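Local coordinates for protein tyrosine phosphatase (PDB 5NCR) that is a homodimeric viral tyrosine phosphatase of the dual-specificity family with triple substrate specificity, probably also dephosphorylating phosphoserine and blunting host interferon signalling, at residues Cys15-Thr29 and Phe147-Ala160. The protein carries 2 engineered substitutions. Sequence-based numbering, arbitrary orientation.
Sequences CTRAGPPLALPSGMT and FLKTYYEIRDLRGA
Thr16 lays its CB over one face of the Tyr151 ring, 4.0 Å from the centroid, a CH-pi contact. Its first torsion (chi1 56°) turns OG1 back to Leu12 O and Arg168 NE and sets CG2 against the ring. Alongside, Tyr152 OH donates to Cys15 O at 2.7 Å, in the carbonyl plane and on a lone pair, capturing a carbonyl at the end of helix 7-15. Small Ala18 fits between Tyr152 and Arg155, its CB over one guanidinium face; Gly159 O covers the opposite face, and Glu163 adds a salt bridge.

At the far end, Arg158 has the length and N-H groups for several acceptors: NH1 reaches Thr29 OG1 at 2.8 Å, nearly in the guanidinium plane, and Gly27 O at 3.0 Å, while NH2 bonds Gly115 O. The apolar ring of Pro25 suits the guanidinium face it covers.

Between them the backbones close in. Gly159, first to leave helical geometry, has positive phi, and a side chain there would strike Ala23 O, which instead takes a CA-H...O contact (Gly159 CA to Ala23 O 3.3 Å). Pro21, Leu24 and Pro25 pack on Ala160 CB. The loose side is outward: Pro20 and Leu22 are exposed, and a water bridges Leu22 N and Gly159 O.

The loop thus follows helix 140-158 from helix 7-15, where Cys15 forms a disulfide with Cys15 of the second subunit, to edge strand 29-30, paired with strand 35-38; helices 118-134 and 165-177 also pack against helix 140-158.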
loop_
_atom_site.group_PDB
_atom_site.type_symbol
_atom_site.label_atom_id
_atom_site.label_comp_id
_atom_site.label_asym_id
_atom_site.label_seq_id
_atom_site.Cartn_x
_atom_site.Cartn_y
_atom_site.Cartn_z
ATOM N N CYS B 15 3.990 3.236 -1.228
ATOM C CA CYS B 15 3.591 1.820 -1.439
ATOM C C CYS B 15 4.275 1.223 -2.686
ATOM O O CYS B 15 4.601 0.031 -2.702
ATOM C CB CYS B 15 2.080 1.693 -1.586
ATOM S SG CYS B 15 1.155 1.773 -0.035
ATOM N N THR B 16 4.439 2.038 -3.735
ATOM C CA THR B 16 5.001 1.609 -5.015
ATOM C C THR B 16 6.504 1.942 -5.181
ATOM O O THR B 16 7.059 1.741 -6.280
ATOM C CB THR B 16 4.141 2.142 -6.165
ATOM O OG1 THR B 16 4.029 3.561 -6.090
ATOM C CG2 THR B 16 2.765 1.503 -6.218
ATOM N N ARG B 17 7.156 2.441 -4.109
ATOM C CA ARG B 17 8.600 2.672 -4.053
ATOM C C ARG B 17 9.175 1.271 -3.729
ATOM O O ARG B 17 9.252 0.854 -2.574
ATOM C CB ARG B 17 8.954 3.697 -2.964
ATOM C CG ARG B 17 10.405 4.137 -2.963
ATOM C CD ARG B 17 10.641 5.229 -1.949
ATOM N NE ARG B 17 12.007 5.748 -2.036
ATOM C CZ ARG B 17 12.767 6.055 -0.987
ATOM N NH1 ARG B 17 12.309 5.887 0.248
ATOM N NH2 ARG B 17 13.994 6.527 -1.168
ATOM N N ALA B 18 9.450 0.513 -4.785
ATOM C CA ALA B 18 9.872 -0.877 -4.720
ATOM C C ALA B 18 11.382 -1.088 -4.508
ATOM O O ALA B 18 11.836 -2.231 -4.348
ATOM C CB ALA B 18 9.388 -1.611 -5.958
ATOM N N GLY B 19 12.132 0.010 -4.475
ATOM C CA GLY B 19 13.577 -0.049 -4.310
ATOM C C GLY B 19 14.246 -0.373 -5.635
ATOM O O GLY B 19 13.602 -0.319 -6.690
ATOM N N PRO B 20 15.539 -0.757 -5.616
ATOM C CA PRO B 20 16.240 -1.049 -6.886
ATOM C C PRO B 20 15.748 -2.297 -7.621
ATOM O O PRO B 20 15.434 -3.295 -6.979
ATOM C CB PRO B 20 17.699 -1.229 -6.465
ATOM C CG PRO B 20 17.649 -1.523 -5.042
ATOM C CD PRO B 20 16.444 -0.867 -4.458
ATOM N N PRO B 21 15.707 -2.270 -8.968
ATOM C CA PRO B 21 15.295 -3.469 -9.716
ATOM C C PRO B 21 16.260 -4.625 -9.477
ATOM O O PRO B 21 17.473 -4.407 -9.385
ATOM C CB PRO B 21 15.365 -3.011 -11.175
ATOM C CG PRO B 21 15.410 -1.526 -11.132
ATOM C CD PRO B 21 16.087 -1.169 -9.884
ATOM N N LEU B 22 15.720 -5.833 -9.320
ATOM C CA LEU B 22 16.512 -7.042 -9.105
ATOM C C LEU B 22 16.609 -7.877 -10.398
ATOM O O LEU B 22 17.276 -8.907 -10.427
ATOM C CB LEU B 22 16.020 -7.843 -7.887
ATOM C CG LEU B 22 15.986 -7.031 -6.557
ATOM C CD1 LEU B 22 15.370 -7.822 -5.432
ATOM C CD2 LEU B 22 17.359 -6.533 -6.166
ATOM N N ALA B 23 15.972 -7.374 -11.473
ATOM C CA ALA B 23 16.009 -7.896 -12.845
ATOM C C ALA B 23 15.650 -6.755 -13.790
ATOM O O ALA B 23 14.969 -5.816 -13.379
ATOM C CB ALA B 23 15.042 -9.052 -13.026
ATOM N N LEU B 24 16.157 -6.793 -15.021
ATOM C CA LEU B 24 15.830 -5.769 -16.007
ATOM C C LEU B 24 14.923 -6.382 -17.068
ATOM O O LEU B 24 14.981 -7.605 -17.249
ATOM C CB LEU B 24 17.087 -5.121 -16.622
ATOM C CG LEU B 24 17.892 -4.159 -15.706
ATOM C CD1 LEU B 24 18.944 -3.414 -16.501
ATOM C CD2 LEU B 24 16.971 -3.143 -14.968
ATOM N N PRO B 25 14.036 -5.591 -17.725
ATOM C CA PRO B 25 13.161 -6.173 -18.757
ATOM C C PRO B 25 13.949 -6.940 -19.818
ATOM O O PRO B 25 15.014 -6.490 -20.238
ATOM C CB PRO B 25 12.463 -4.951 -19.354
ATOM C CG PRO B 25 12.503 -3.941 -18.300
ATOM C CD PRO B 25 13.803 -4.135 -17.604
ATOM N N SER B 26 13.460 -8.151 -20.140
ATOM C CA SER B 26 14.016 -9.060 -21.120
ATOM C C SER B 26 12.801 -9.554 -21.887
ATOM O O SER B 26 12.014 -10.373 -21.383
ATOM C CB SER B 26 14.746 -10.227 -20.469
ATOM O OG SER B 26 15.042 -11.184 -21.475
ATOM N N GLY B 27 12.573 -8.863 -22.986
ATOM C CA GLY B 27 11.507 -9.126 -23.934
ATOM C C GLY B 27 10.336 -8.186 -23.778
ATOM O O GLY B 27 10.143 -7.598 -22.703
ATOM N N MET B 28 9.537 -8.053 -24.826
ATOM C CA MET B 28 8.363 -7.205 -24.692
ATOM C C MET B 28 7.298 -7.924 -23.874
ATOM O O MET B 28 7.318 -9.147 -23.750
ATOM C CB MET B 28 7.845 -6.669 -26.037
ATOM C CG MET B 28 7.787 -7.649 -27.137
ATOM S SD MET B 28 7.170 -6.780 -28.623
ATOM C CE MET B 28 8.598 -6.742 -29.668
ATOM N N THR B 29 6.409 -7.160 -23.278
ATOM C CA THR B 29 5.326 -7.656 -22.438
ATOM C C THR B 29 4.033 -7.180 -23.070
ATOM O O THR B 29 3.842 -6.006 -23.308
ATOM C CB THR B 29 5.495 -7.167 -20.981
ATOM O OG1 THR B 29 6.774 -7.579 -20.503
ATOM C CG2 THR B 29 4.403 -7.684 -20.044
ATOM N N PHE B 147 -4.228 0.243 -8.508
ATOM C CA PHE B 147 -2.980 0.819 -8.992
ATOM C C PHE B 147 -1.818 0.041 -8.349
ATOM O O PHE B 147 -0.880 -0.344 -9.030
ATOM C CB PHE B 147 -2.888 2.302 -8.617
ATOM C CG PHE B 147 -1.714 3.022 -9.262
ATOM C CD1 PHE B 147 -0.417 2.870 -8.761
ATOM C CD2 PHE B 147 -1.917 3.908 -10.317
ATOM C CE1 PHE B 147 0.663 3.553 -9.345
ATOM C CE2 PHE B 147 -0.833 4.543 -10.938
ATOM C CZ PHE B 147 0.446 4.388 -10.430
ATOM N N LEU B 148 -1.906 -0.175 -7.044
ATOM C CA LEU B 148 -0.940 -0.905 -6.252
ATOM C C LEU B 148 -0.709 -2.339 -6.781
ATOM O O LEU B 148 0.431 -2.697 -7.080
ATOM C CB LEU B 148 -1.389 -0.925 -4.784
ATOM C CG LEU B 148 -0.518 -1.680 -3.818
ATOM C CD1 LEU B 148 0.924 -1.123 -3.786
ATOM C CD2 LEU B 148 -1.136 -1.689 -2.470
ATOM N N LYS B 149 -1.786 -3.122 -6.911
ATOM C CA LYS B 149 -1.768 -4.513 -7.362
ATOM C C LYS B 149 -1.207 -4.591 -8.798
ATOM O O LYS B 149 -0.339 -5.411 -9.045
ATOM C CB LYS B 149 -3.187 -5.094 -7.264
ATOM C CG LYS B 149 -3.376 -6.541 -7.706
ATOM C CD LYS B 149 -4.800 -7.024 -7.339
ATOM C CE LYS B 149 -5.431 -7.978 -8.333
ATOM N NZ LYS B 149 -4.990 -9.377 -8.115
ATOM N N THR B 150 -1.656 -3.706 -9.696
ATOM C CA THR B 150 -1.263 -3.671 -11.100
ATOM C C THR B 150 0.207 -3.286 -11.258
ATOM O O THR B 150 0.897 -3.872 -12.077
ATOM C CB THR B 150 -2.202 -2.742 -11.882
ATOM O OG1 THR B 150 -3.536 -3.192 -11.646
ATOM C CG2 THR B 150 -1.914 -2.722 -13.365
ATOM N N TYR B 151 0.667 -2.305 -10.475
ATOM C CA TYR B 151 2.048 -1.850 -10.486
ATOM C C TYR B 151 2.991 -3.035 -10.147
ATOM O O TYR B 151 3.978 -3.251 -10.852
ATOM C CB TYR B 151 2.250 -0.709 -9.468
ATOM C CG TYR B 151 3.697 -0.293 -9.429
ATOM C CD1 TYR B 151 4.235 0.501 -10.432
ATOM C CD2 TYR B 151 4.560 -0.802 -8.462
ATOM C CE1 TYR B 151 5.591 0.814 -10.455
ATOM C CE2 TYR B 151 5.916 -0.489 -8.470
ATOM C CZ TYR B 151 6.427 0.308 -9.476
ATOM O OH TYR B 151 7.754 0.643 -9.486
ATOM N N TYR B 152 2.693 -3.755 -9.054
ATOM C CA TYR B 152 3.513 -4.893 -8.606
ATOM C C TYR B 152 3.369 -6.099 -9.523
ATOM O O TYR B 152 4.331 -6.824 -9.714
ATOM C CB TYR B 152 3.273 -5.225 -7.139
ATOM C CG TYR B 152 4.076 -4.290 -6.258
ATOM C CD1 TYR B 152 5.469 -4.330 -6.251
ATOM C CD2 TYR B 152 3.450 -3.316 -5.488
ATOM C CE1 TYR B 152 6.218 -3.429 -5.499
ATOM C CE2 TYR B 152 4.190 -2.417 -4.720
ATOM C CZ TYR B 152 5.580 -2.485 -4.723
ATOM O OH TYR B 152 6.356 -1.593 -4.023
ATOM N N GLU B 153 2.200 -6.244 -10.171
ATOM C CA GLU B 153 1.962 -7.334 -11.118
ATOM C C GLU B 153 2.867 -7.168 -12.352
ATOM O O GLU B 153 3.557 -8.124 -12.736
ATOM C CB GLU B 153 0.477 -7.359 -11.498
ATOM C CG GLU B 153 0.003 -8.555 -12.312
ATOM C CD GLU B 153 -1.509 -8.741 -12.255
ATOM O OE1 GLU B 153 -2.115 -8.960 -13.330
ATOM O OE2 GLU B 153 -2.090 -8.651 -11.144
ATOM N N ILE B 154 2.921 -5.951 -12.936
ATOM C CA ILE B 154 3.739 -5.654 -14.117
ATOM C C ILE B 154 5.215 -5.663 -13.737
ATOM O O ILE B 154 6.019 -6.235 -14.477
ATOM C CB ILE B 154 3.289 -4.341 -14.861
ATOM C CG1 ILE B 154 1.824 -4.479 -15.330
ATOM C CG2 ILE B 154 4.246 -4.040 -16.066
ATOM C CD1 ILE B 154 1.119 -3.161 -15.723
ATOM N N ARG B 155 5.565 -5.069 -12.576
ATOM C CA ARG B 155 6.951 -5.054 -12.103
ATOM C C ARG B 155 7.471 -6.480 -11.856
ATOM O O ARG B 155 8.649 -6.737 -12.080
ATOM C CB ARG B 155 7.130 -4.214 -10.837
ATOM C CG ARG B 155 8.539 -3.693 -10.654
ATOM C CD ARG B 155 8.629 -2.836 -9.418
ATOM N NE ARG B 155 9.954 -2.230 -9.267
ATOM C CZ ARG B 155 10.976 -2.787 -8.618
ATOM N NH1 ARG B 155 10.839 -3.976 -8.041
ATOM N NH2 ARG B 155 12.138 -2.145 -8.520
ATOM N N ASP B 156 6.603 -7.401 -11.439
ATOM C CA ASP B 156 7.000 -8.794 -11.235
ATOM C C ASP B 156 7.432 -9.418 -12.579
ATOM O O ASP B 156 8.396 -10.181 -12.602
ATOM C CB ASP B 156 5.849 -9.613 -10.605
ATOM C CG ASP B 156 6.200 -11.054 -10.246
ATOM O OD1 ASP B 156 7.405 -11.333 -10.027
ATOM O OD2 ASP B 156 5.265 -11.908 -10.199
ATOM N N LEU B 157 6.718 -9.087 -13.681
ATOM C CA LEU B 157 7.019 -9.636 -15.013
ATOM C C LEU B 157 8.249 -9.008 -15.649
ATOM O O LEU B 157 8.942 -9.672 -16.414
ATOM C CB LEU B 157 5.822 -9.448 -15.977
ATOM C CG LEU B 157 4.476 -10.079 -15.613
ATOM C CD1 LEU B 157 3.399 -9.589 -16.541
ATOM C CD2 LEU B 157 4.532 -11.585 -15.632
ATOM N N ARG B 158 8.498 -7.733 -15.366
ATOM C CA ARG B 158 9.516 -6.933 -16.036
ATOM C C ARG B 158 10.758 -6.615 -15.219
ATOM O O ARG B 158 11.756 -6.168 -15.792
ATOM C CB ARG B 158 8.859 -5.650 -16.557
ATOM C CG ARG B 158 7.899 -6.034 -17.674
ATOM C CD ARG B 158 7.385 -4.905 -18.492
ATOM N NE ARG B 158 8.420 -4.131 -19.177
ATOM C CZ ARG B 158 9.007 -4.446 -20.327
ATOM N NH1 ARG B 158 8.746 -5.608 -20.923
ATOM N NH2 ARG B 158 9.891 -3.623 -20.871
ATOM N N GLY B 159 10.692 -6.819 -13.906
ATOM C CA GLY B 159 11.808 -6.566 -12.995
ATOM C C GLY B 159 11.938 -5.105 -12.643
ATOM O O GLY B 159 12.043 -4.761 -11.466
ATOM N N ALA B 160 12.003 -4.240 -13.671
ATOM C CA ALA B 160 12.059 -2.796 -13.513
ATOM C C ALA B 160 10.886 -2.247 -14.267
ATOM O O ALA B 160 10.681 -2.597 -15.442
ATOM C CB ALA B 160 13.341 -2.244 -14.086
HETATM O O HOH W 1 9.608 1.748 -7.682
HETATM O O HOH W 2 13.028 -6.220 -9.223
HETATM O O HOH W 3 11.462 -4.826 -22.821
#